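Local coordinates for protein putative mandelate racemase (Zymomonas mobilis, PDB 2OX4) that binds magnesium and is probably a lyase, perhaps a dehydratase, of the mandelate racemase group in the enolase superfamily, at residues Ser143-Leu155 and Val196-Pro208. Sequence-based numbering, arbitrary orientation.
Sequences SKGRKEEYAEEAL and VERVEAIRNAVGP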
ATOM      1  N   SER C 143     -39.879 -22.571 -12.717  1.00 23.59           N
ATOM      2  CA  SER C 143     -39.222 -22.115 -11.493  1.00 22.50           C
ATOM      3  C   SER C 143     -39.783 -22.794 -10.248  1.00 25.07           C
ATOM      4  O   SER C 143     -40.990 -23.033 -10.148  1.00 33.23           O
ATOM      5  CB  SER C 143     -39.294 -20.587 -11.369  1.00 26.54           C
ATOM      6  OG  SER C 143     -40.631 -20.127 -11.483  1.00 40.08           O
ATOM      7  N   LYS C 144     -38.903 -23.111  -9.304  1.00 17.75           N
ATOM      8  CA  LYS C 144     -39.293 -23.822  -8.076  1.00 20.95           C
ATOM      9  C   LYS C 144     -39.389 -22.915  -6.853  1.00 24.37           C
ATOM     10  O   LYS C 144     -38.553 -22.032  -6.647  1.00 26.11           O
ATOM     11  CB  LYS C 144     -38.332 -24.973  -7.759  1.00 14.82           C
ATOM     12  CG  LYS C 144     -38.026 -25.913  -8.926  1.00 25.07           C
ATOM     13  CD  LYS C 144     -39.262 -26.696  -9.361  1.00 33.77           C
ATOM     14  CE  LYS C 144     -38.971 -27.515 -10.608  1.00 33.06           C
ATOM     15  NZ  LYS C 144     -40.079 -27.421 -11.597  1.00 45.48           N
ATOM     16  N   GLY C 145     -40.399 -23.158  -6.025  1.00 25.63           N
ATOM     17  CA  GLY C 145     -40.620 -22.358  -4.823  1.00 23.90           C
ATOM     18  C   GLY C 145     -40.483 -23.131  -3.527  1.00 20.52           C
ATOM     19  O   GLY C 145     -39.922 -22.629  -2.556  1.00 24.40           O
ATOM     20  N   ARG C 146     -41.018 -24.347  -3.486  1.00 26.70           N
ATOM     21  CA  ARG C 146     -41.036 -25.110  -2.239  1.00 20.95           C
ATOM     22  C   ARG C 146     -39.732 -25.869  -2.035  1.00 20.19           C
ATOM     23  O   ARG C 146     -39.151 -26.398  -2.986  1.00 19.78           O
ATOM     24  CB  ARG C 146     -42.212 -26.100  -2.197  1.00 28.77           C
ATOM     25  CG  ARG C 146     -43.591 -25.527  -2.565  1.00 37.57           C
ATOM     26  CD  ARG C 146     -43.993 -24.295  -1.747  1.00 53.61           C
ATOM     27  NE  ARG C 146     -43.921 -24.483  -0.296  1.00 60.73           N
ATOM     28  CZ  ARG C 146     -44.400 -23.613   0.594  1.00 66.30           C
ATOM     29  NH1 ARG C 146     -44.994 -22.496   0.188  1.00 69.67           N
ATOM     30  NH2 ARG C 146     -44.290 -23.857   1.893  1.00 52.10           N
ATOM     31  N   LYS C 147     -39.291 -25.944  -0.789  1.00 21.16           N
ATOM     32  CA  LYS C 147     -37.989 -26.516  -0.478  1.00 21.50           C
ATOM     33  C   LYS C 147     -37.812 -27.978  -0.909  1.00 28.15           C
ATOM     34  O   LYS C 147     -36.692 -28.414  -1.193  1.00 26.38           O
ATOM     35  CB  LYS C 147     -37.647 -26.331   0.998  1.00 22.59           C
ATOM     36  CG  LYS C 147     -38.467 -27.170   1.957  1.00 23.75           C
ATOM     37  CD  LYS C 147     -38.160 -26.800   3.394  1.00 22.30           C
ATOM     38  CE  LYS C 147     -38.753 -27.821   4.338  1.00 39.26           C
ATOM     39  NZ  LYS C 147     -39.543 -27.170   5.412  1.00 37.20           N
ATOM     40  N   GLU C 148     -38.916 -28.724  -0.961  1.00 24.81           N
ATOM     41  CA  GLU C 148     -38.880 -30.134  -1.373  1.00 24.24           C
ATOM     42  C   GLU C 148     -38.624 -30.256  -2.863  1.00 17.14           C
ATOM     43  O   GLU C 148     -38.063 -31.253  -3.317  1.00 21.24           O
ATOM     44  CB  GLU C 148     -40.191 -30.855  -1.011  1.00 23.19           C
ATOM     45  CG  GLU C 148     -40.402 -31.038   0.489  1.00 35.79           C
ATOM     46  CD  GLU C 148     -41.070 -29.832   1.154  1.00 54.68           C
ATOM     47  OE1 GLU C 148     -41.571 -28.935   0.428  1.00 36.51           O
ATOM     48  OE2 GLU C 148     -41.086 -29.788   2.407  1.00 39.57           O
ATOM     49  N   GLU C 149     -39.029 -29.237  -3.620  1.00 16.05           N
ATOM     50  CA  GLU C 149     -38.795 -29.214  -5.054  1.00 18.71           C
ATOM     51  C   GLU C 149     -37.306 -29.068  -5.371  1.00 23.44           C
ATOM     52  O   GLU C 149     -36.818 -29.638  -6.344  1.00 23.49           O
ATOM     53  CB  GLU C 149     -39.601 -28.103  -5.721  1.00 23.60           C
ATOM     54  CG  GLU C 149     -41.068 -28.091  -5.305  1.00 24.74           C
ATOM     55  CD  GLU C 149     -41.861 -27.020  -6.019  1.00 37.24           C
ATOM     56  OE1 GLU C 149     -42.742 -27.375  -6.824  1.00 51.28           O
ATOM     57  OE2 GLU C 149     -41.599 -25.824  -5.785  1.00 35.01           O
ATOM     58  N   TYR C 150     -36.598 -28.312  -4.532  1.00 22.58           N
ATOM     59  CA  TYR C 150     -35.149 -28.181  -4.640  1.00 23.06           C
ATOM     60  C   TYR C 150     -34.438 -29.515  -4.370  1.00 19.75           C
ATOM     61  O   TYR C 150     -33.604 -29.944  -5.167  1.00 22.44           O
ATOM     62  CB  TYR C 150     -34.646 -27.044  -3.730  1.00 19.78           C
ATOM     63  CG  TYR C 150     -34.998 -25.668  -4.263  1.00 19.17           C
ATOM     64  CD1 TYR C 150     -34.041 -24.872  -4.893  1.00 16.85           C
ATOM     65  CD2 TYR C 150     -36.293 -25.165  -4.151  1.00 19.66           C
ATOM     66  CE1 TYR C 150     -34.371 -23.619  -5.403  1.00 18.65           C
ATOM     67  CE2 TYR C 150     -36.629 -23.913  -4.651  1.00 22.63           C
ATOM     68  CZ  TYR C 150     -35.655 -23.141  -5.267  1.00 17.26           C
ATOM     69  OH  TYR C 150     -35.998 -21.910  -5.764  1.00 17.97           O
ATOM     70  N   ALA C 151     -34.794 -30.181  -3.273  1.00 22.03           N
ATOM     71  CA  ALA C 151     -34.295 -31.528  -2.996  1.00 21.67           C
ATOM     72  C   ALA C 151     -34.605 -32.520  -4.131  1.00 21.29           C
ATOM     73  O   ALA C 151     -33.726 -33.285  -4.531  1.00 22.31           O
ATOM     74  CB  ALA C 151     -34.806 -32.034  -1.664  1.00 19.43           C
ATOM     75  N   GLU C 152     -35.830 -32.465  -4.663  1.00 23.84           N
ATOM     76  CA  GLU C 152     -36.297 -33.354  -5.747  1.00 23.01           C
ATOM     77  C   GLU C 152     -35.480 -33.195  -7.031  1.00 24.04           C
ATOM     78  O   GLU C 152     -35.085 -34.187  -7.642  1.00 19.32           O
ATOM     79  CB  GLU C 152     -37.769 -33.067  -6.088  1.00 27.61           C
ATOM     80  CG  GLU C 152     -38.811 -33.795  -5.248  1.00 36.54           C
ATOM     81  CD  GLU C 152     -40.216 -33.186  -5.396  1.00 38.46           C
ATOM     82  OE1 GLU C 152     -41.001 -33.247  -4.422  1.00 59.36           O
ATOM     83  OE2 GLU C 152     -40.531 -32.646  -6.482  1.00 39.34           O
ATOM     84  N   GLU C 153     -35.240 -31.947  -7.438  1.00 21.27           N
ATOM     85  CA  GLU C 153     -34.461 -31.664  -8.642  1.00 19.89           C
ATOM     86  C   GLU C 153     -33.017 -32.142  -8.479  1.00 18.28           C
ATOM     87  O   GLU C 153     -32.443 -32.704  -9.423  1.00 19.33           O
ATOM     88  CB  GLU C 153     -34.496 -30.172  -9.014  1.00 20.74           C
ATOM     89  CG  GLU C 153     -35.871 -29.604  -9.399  1.00 21.70           C
ATOM     90  CD  GLU C 153     -36.719 -30.568 -10.203  1.00 29.90           C
ATOM     91  OE1 GLU C 153     -37.690 -31.133  -9.641  1.00 32.87           O
ATOM     92  OE2 GLU C 153     -36.411 -30.757 -11.398  1.00 22.86           O
ATOM     93  N   ALA C 154     -32.451 -31.927  -7.287  1.00 19.26           N
ATOM     94  CA  ALA C 154     -31.114 -32.405  -6.963  1.00 21.73           C
ATOM     95  C   ALA C 154     -31.021 -33.923  -7.090  1.00 23.46           C
ATOM     96  O   ALA C 154     -30.082 -34.447  -7.686  1.00 15.30           O
ATOM     97  CB  ALA C 154     -30.709 -31.967  -5.563  1.00 19.18           C
ATOM     98  N   LEU C 155     -32.009 -34.626  -6.537  1.00 22.24           N
ATOM     99  CA  LEU C 155     -32.059 -36.087  -6.636  1.00 22.35           C
ATOM    100  C   LEU C 155     -32.186 -36.619  -8.061  1.00 17.86           C
ATOM    101  O   LEU C 155     -31.585 -37.650  -8.371  1.00 22.07           O
ATOM    102  CB  LEU C 155     -33.150 -36.664  -5.732  1.00 22.25           C
ATOM    103  CG  LEU C 155     -32.884 -36.574  -4.228  1.00 23.26           C
ATOM    104  CD1 LEU C 155     -34.127 -37.005  -3.448  1.00 24.39           C
ATOM    105  CD2 LEU C 155     -31.677 -37.410  -3.824  1.00 22.22           C
ATOM    106  N   VAL C 196     -31.507 -20.801   3.246  1.00 13.57           N
ATOM    107  CA  VAL C 196     -30.972 -21.863   4.095  1.00 16.74           C
ATOM    108  C   VAL C 196     -31.792 -23.157   3.960  1.00 22.84           C
ATOM    109  O   VAL C 196     -31.215 -24.238   3.823  1.00 21.64           O
ATOM    110  CB  VAL C 196     -30.903 -21.450   5.583  1.00 18.63           C
ATOM    111  CG1 VAL C 196     -30.629 -22.657   6.472  1.00 17.85           C
ATOM    112  CG2 VAL C 196     -29.803 -20.402   5.805  1.00 15.59           C
ATOM    113  N   GLU C 197     -33.121 -23.045   3.994  1.00 19.67           N
ATOM    114  CA  GLU C 197     -33.971 -24.253   3.969  1.00 20.10           C
ATOM    115  C   GLU C 197     -33.791 -25.037   2.663  1.00 24.15           C
ATOM    116  O   GLU C 197     -33.850 -26.267   2.669  1.00 20.96           O
ATOM    117  CB  GLU C 197     -35.459 -23.937   4.232  1.00 20.17           C
ATOM    118  CG  GLU C 197     -36.182 -23.268   3.071  1.00 17.35           C
ATOM    119  CD  GLU C 197     -37.646 -22.988   3.358  1.00 20.96           C
ATOM    120  OE1 GLU C 197     -38.395 -22.745   2.388  1.00 26.00           O
ATOM    121  OE2 GLU C 197     -38.030 -22.986   4.546  1.00 25.65           O
ATOM    122  N   ARG C 198     -33.550 -24.321   1.561  1.00 16.32           N
ATOM    123  CA  ARG C 198     -33.315 -24.942   0.262  1.00 13.48           C
ATOM    124  C   ARG C 198     -31.960 -25.650   0.213  1.00 21.21           C
ATOM    125  O   ARG C 198     -31.881 -26.805  -0.211  1.00 18.49           O
ATOM    126  CB  ARG C 198     -33.455 -23.923  -0.868  1.00 13.08           C
ATOM    127  CG  ARG C 198     -34.878 -23.472  -1.107  1.00 14.72           C
ATOM    128  CD  ARG C 198     -34.955 -22.136  -1.803  1.00 19.98           C
ATOM    129  NE  ARG C 198     -36.343 -21.749  -2.043  1.00 18.55           N
ATOM    130  CZ  ARG C 198     -36.728 -20.655  -2.692  1.00 24.19           C
ATOM    131  NH1 ARG C 198     -35.828 -19.800  -3.161  1.00 14.90           N
ATOM    132  NH2 ARG C 198     -38.023 -20.403  -2.856  1.00 20.33           N
ATOM    133  N   VAL C 199     -30.904 -24.972   0.668  1.00 17.69           N
ATOM    134  CA  VAL C 199     -29.572 -25.583   0.742  1.00 15.59           C
ATOM    135  C   VAL C 199     -29.572 -26.801   1.664  1.00 13.64           C
ATOM    136  O   VAL C 199     -29.043 -27.866   1.306  1.00 16.49           O
ATOM    137  CB  VAL C 199     -28.490 -24.565   1.228  1.00 15.01           C
ATOM    138  CG1 VAL C 199     -27.151 -25.280   1.475  1.00 13.33           C
ATOM    139  CG2 VAL C 199     -28.331 -23.426   0.213  1.00 13.21           C
ATOM    140  N   GLU C 200     -30.186 -26.646   2.838  1.00 18.55           N
ATOM    141  CA  GLU C 200     -30.338 -27.741   3.802  1.00 20.15           C
ATOM    142  C   GLU C 200     -31.112 -28.944   3.237  1.00 18.83           C
ATOM    143  O   GLU C 200     -30.697 -30.099   3.422  1.00 18.95           O
ATOM    144  CB  GLU C 200     -31.025 -27.232   5.069  1.00 20.52           C
ATOM    145  CG  GLU C 200     -31.020 -28.223   6.214  1.00 33.36           C
ATOM    146  CD  GLU C 200     -31.264 -27.559   7.550  1.00 46.54           C
ATOM    147  OE1 GLU C 200     -30.587 -27.945   8.526  1.00 47.24           O
ATOM    148  OE2 GLU C 200     -32.124 -26.650   7.619  1.00 50.10           O
ATOM    149  N   ALA C 201     -32.228 -28.664   2.561  1.00 22.35           N
ATOM    150  CA  ALA C 201     -33.036 -29.696   1.897  1.00 19.04           C
ATOM    151  C   ALA C 201     -32.215 -30.501   0.888  1.00 24.53           C
ATOM    152  O   ALA C 201     -32.262 -31.739   0.877  1.00 15.49           O
ATOM    153  CB  ALA C 201     -34.238 -29.071   1.212  1.00 15.76           C
ATOM    154  N   ILE C 202     -31.476 -29.788   0.042  1.00 18.47           N
ATOM    155  CA  ILE C 202     -30.628 -30.422  -0.959  1.00 16.89           C
ATOM    156  C   ILE C 202     -29.531 -31.257  -0.299  1.00 14.99           C
ATOM    157  O   ILE C 202     -29.348 -32.415  -0.665  1.00 20.32           O
ATOM    158  CB  ILE C 202     -30.019 -29.399  -1.942  1.00 14.06           C
ATOM    159  CG1 ILE C 202     -31.108 -28.781  -2.831  1.00 20.41           C
ATOM    160  CG2 ILE C 202     -28.971 -30.061  -2.816  1.00 14.86           C
ATOM    161  CD1 ILE C 202     -30.707 -27.421  -3.473  1.00 14.30           C
ATOM    162  N   ARG C 203     -28.825 -30.684   0.680  1.00 15.79           N
ATOM    163  CA  ARG C 203     -27.718 -31.379   1.352  1.00 13.93           C
ATOM    164  C   ARG C 203     -28.184 -32.647   2.083  1.00 21.46           C
ATOM    165  O   ARG C 203     -27.529 -33.699   2.020  1.00 16.70           O
ATOM    166  CB  ARG C 203     -26.985 -30.449   2.329  1.00 12.17           C
ATOM    167  CG  ARG C 203     -25.932 -31.127   3.223  1.00 17.00           C
ATOM    168  CD  ARG C 203     -24.772 -31.754   2.426  1.00 18.26           C
ATOM    169  NE  ARG C 203     -23.861 -30.753   1.849  1.00 17.49           N
ATOM    170  CZ  ARG C 203     -23.215 -30.890   0.691  1.00 23.11           C
ATOM    171  NH1 ARG C 203     -23.371 -31.985  -0.047  1.00 16.18           N
ATOM    172  NH2 ARG C 203     -22.412 -29.914   0.260  1.00 15.32           N
ATOM    173  N   ASN C 204     -29.301 -32.533   2.786  1.00 18.15           N
ATOM    174  CA  ASN C 204     -29.950 -33.702   3.392  1.00 22.03           C
ATOM    175  C   ASN C 204     -30.303 -34.799   2.383  1.00 17.72           C
ATOM    176  O   ASN C 204     -30.149 -35.991   2.680  1.00 23.47           O
ATOM    177  CB  ASN C 204     -31.209 -33.272   4.156  1.00 19.97           C
ATOM    178  CG  ASN C 204     -30.889 -32.584   5.480  1.00 17.66           C
ATOM    179  OD1 ASN C 204     -29.774 -32.678   5.996  1.00 25.56           O
ATOM    180  ND2 ASN C 204     -31.892 -31.915   6.051  1.00 21.25           N
ATOM    181  N   ALA C 205     -30.792 -34.400   1.213  1.00 18.84           N
ATOM    182  CA  ALA C 205     -31.190 -35.347   0.169  1.00 22.22           C
ATOM    183  C   ALA C 205     -30.000 -36.031  -0.513  1.00 25.61           C
ATOM    184  O   ALA C 205     -30.013 -37.251  -0.706  1.00 20.96           O
ATOM    185  CB  ALA C 205     -32.088 -34.679  -0.857  1.00 20.62           C
ATOM    186  N   VAL C 206     -28.974 -35.258  -0.874  1.00 19.67           N
ATOM    187  CA  VAL C 206     -27.874 -35.786  -1.686  1.00 16.04           C
ATOM    188  C   VAL C 206     -26.689 -36.348  -0.883  1.00 15.06           C
ATOM    189  O   VAL C 206     -25.855 -37.075  -1.434  1.00 21.88           O
ATOM    190  CB  VAL C 206     -27.363 -34.765  -2.753  1.00 15.75           C
ATOM    191  CG1 VAL C 206     -28.491 -34.293  -3.641  1.00 22.20           C
ATOM    192  CG2 VAL C 206     -26.649 -33.566  -2.086  1.00 19.11           C
ATOM    193  N   GLY C 207     -26.593 -35.995   0.400  1.00 14.65           N
ATOM    194  CA  GLY C 207     -25.473 -36.429   1.236  1.00 17.47           C
ATOM    195  C   GLY C 207     -24.189 -35.629   1.021  1.00 20.53           C
ATOM    196  O   GLY C 207     -24.178 -34.672   0.248  1.00 16.97           O
ATOM    197  N   PRO C 208     -23.094 -36.036   1.688  1.00 20.64           N
ATOM    198  CA  PRO C 208     -21.846 -35.259   1.714  1.00 18.54           C
ATOM    199  C   PRO C 208     -21.028 -35.336   0.428  1.00 22.26           C
ATOM    200  O   PRO C 208     -20.168 -34.486   0.208  1.00 19.80           O
ATOM    201  CB  PRO C 208     -21.061 -35.902   2.860  1.00 21.72           C
ATOM    202  CG  PRO C 208     -21.526 -37.351   2.851  1.00 23.15           C
ATOM    203  CD  PRO C 208     -22.991 -37.276   2.488  1.00 25.09           C
TER
HETATM  204  O   HOH W   1     -38.126 -22.975  -0.206  1.00 22.63           O
HETATM  205  O   HOH W   2     -40.693 -24.501   1.373  1.00 30.95           O
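Helices 147-155 and 196-206 run side by side in roughly the same direction, crossing at -38° with their axes 7.9 Å apart at the closest point. Small residues allow this spacing. The methyl of A151 sits between A201 and A205, with its CB 3.9 Å from CB of A205, and CB of A201 rests on the carbonyl O of K147. A154 packs against CG2 of I202 and CG1 of V206. At the far end L155 lays its CD2 on the carbonyl of A205. I202 brings CG1 onto the backbone O of Y150.

Y150 and R198 carry the start of the interface. R198 is extended from CG to NE and runs across one face of the Y150 ring. R198 CD makes a CH-pi contact, 3.8 Å from the centroid of the Y150 ring. The guanidinium plane is nearly parallel to the ring, 16° apart, and lies past its rim, with the Y150 hydroxyl over its centre. Y150 OH donates to K144 O (2.7 Å), from above the carbonyl plane. R198 NH2 donates to G145 O (2.9 Å), while NH1 is held by the carbonyls of V169 and H172. A leucine in place of Y150 would probably leave K144 O without this donor and strip the R198 methylenes of the flat face they lie on.

A water links R198 NE, G145 O and E197 OE1; a second joins K147 N to E197 OE1. E197 also forms a salt bridge with R174. The K147 chain crosses that of E197 at about a right angle, CD against CD.

These are neighbouring outer helices of the (beta/alpha)-barrel domain of the enolase superfamily. Beneath them, Y150 and I202 touch V167 of strand 164-167, and I202 also reaches strand 211-215, which ends at the magnesium ligand E215. Helix 222-232 packs against V196 and V199.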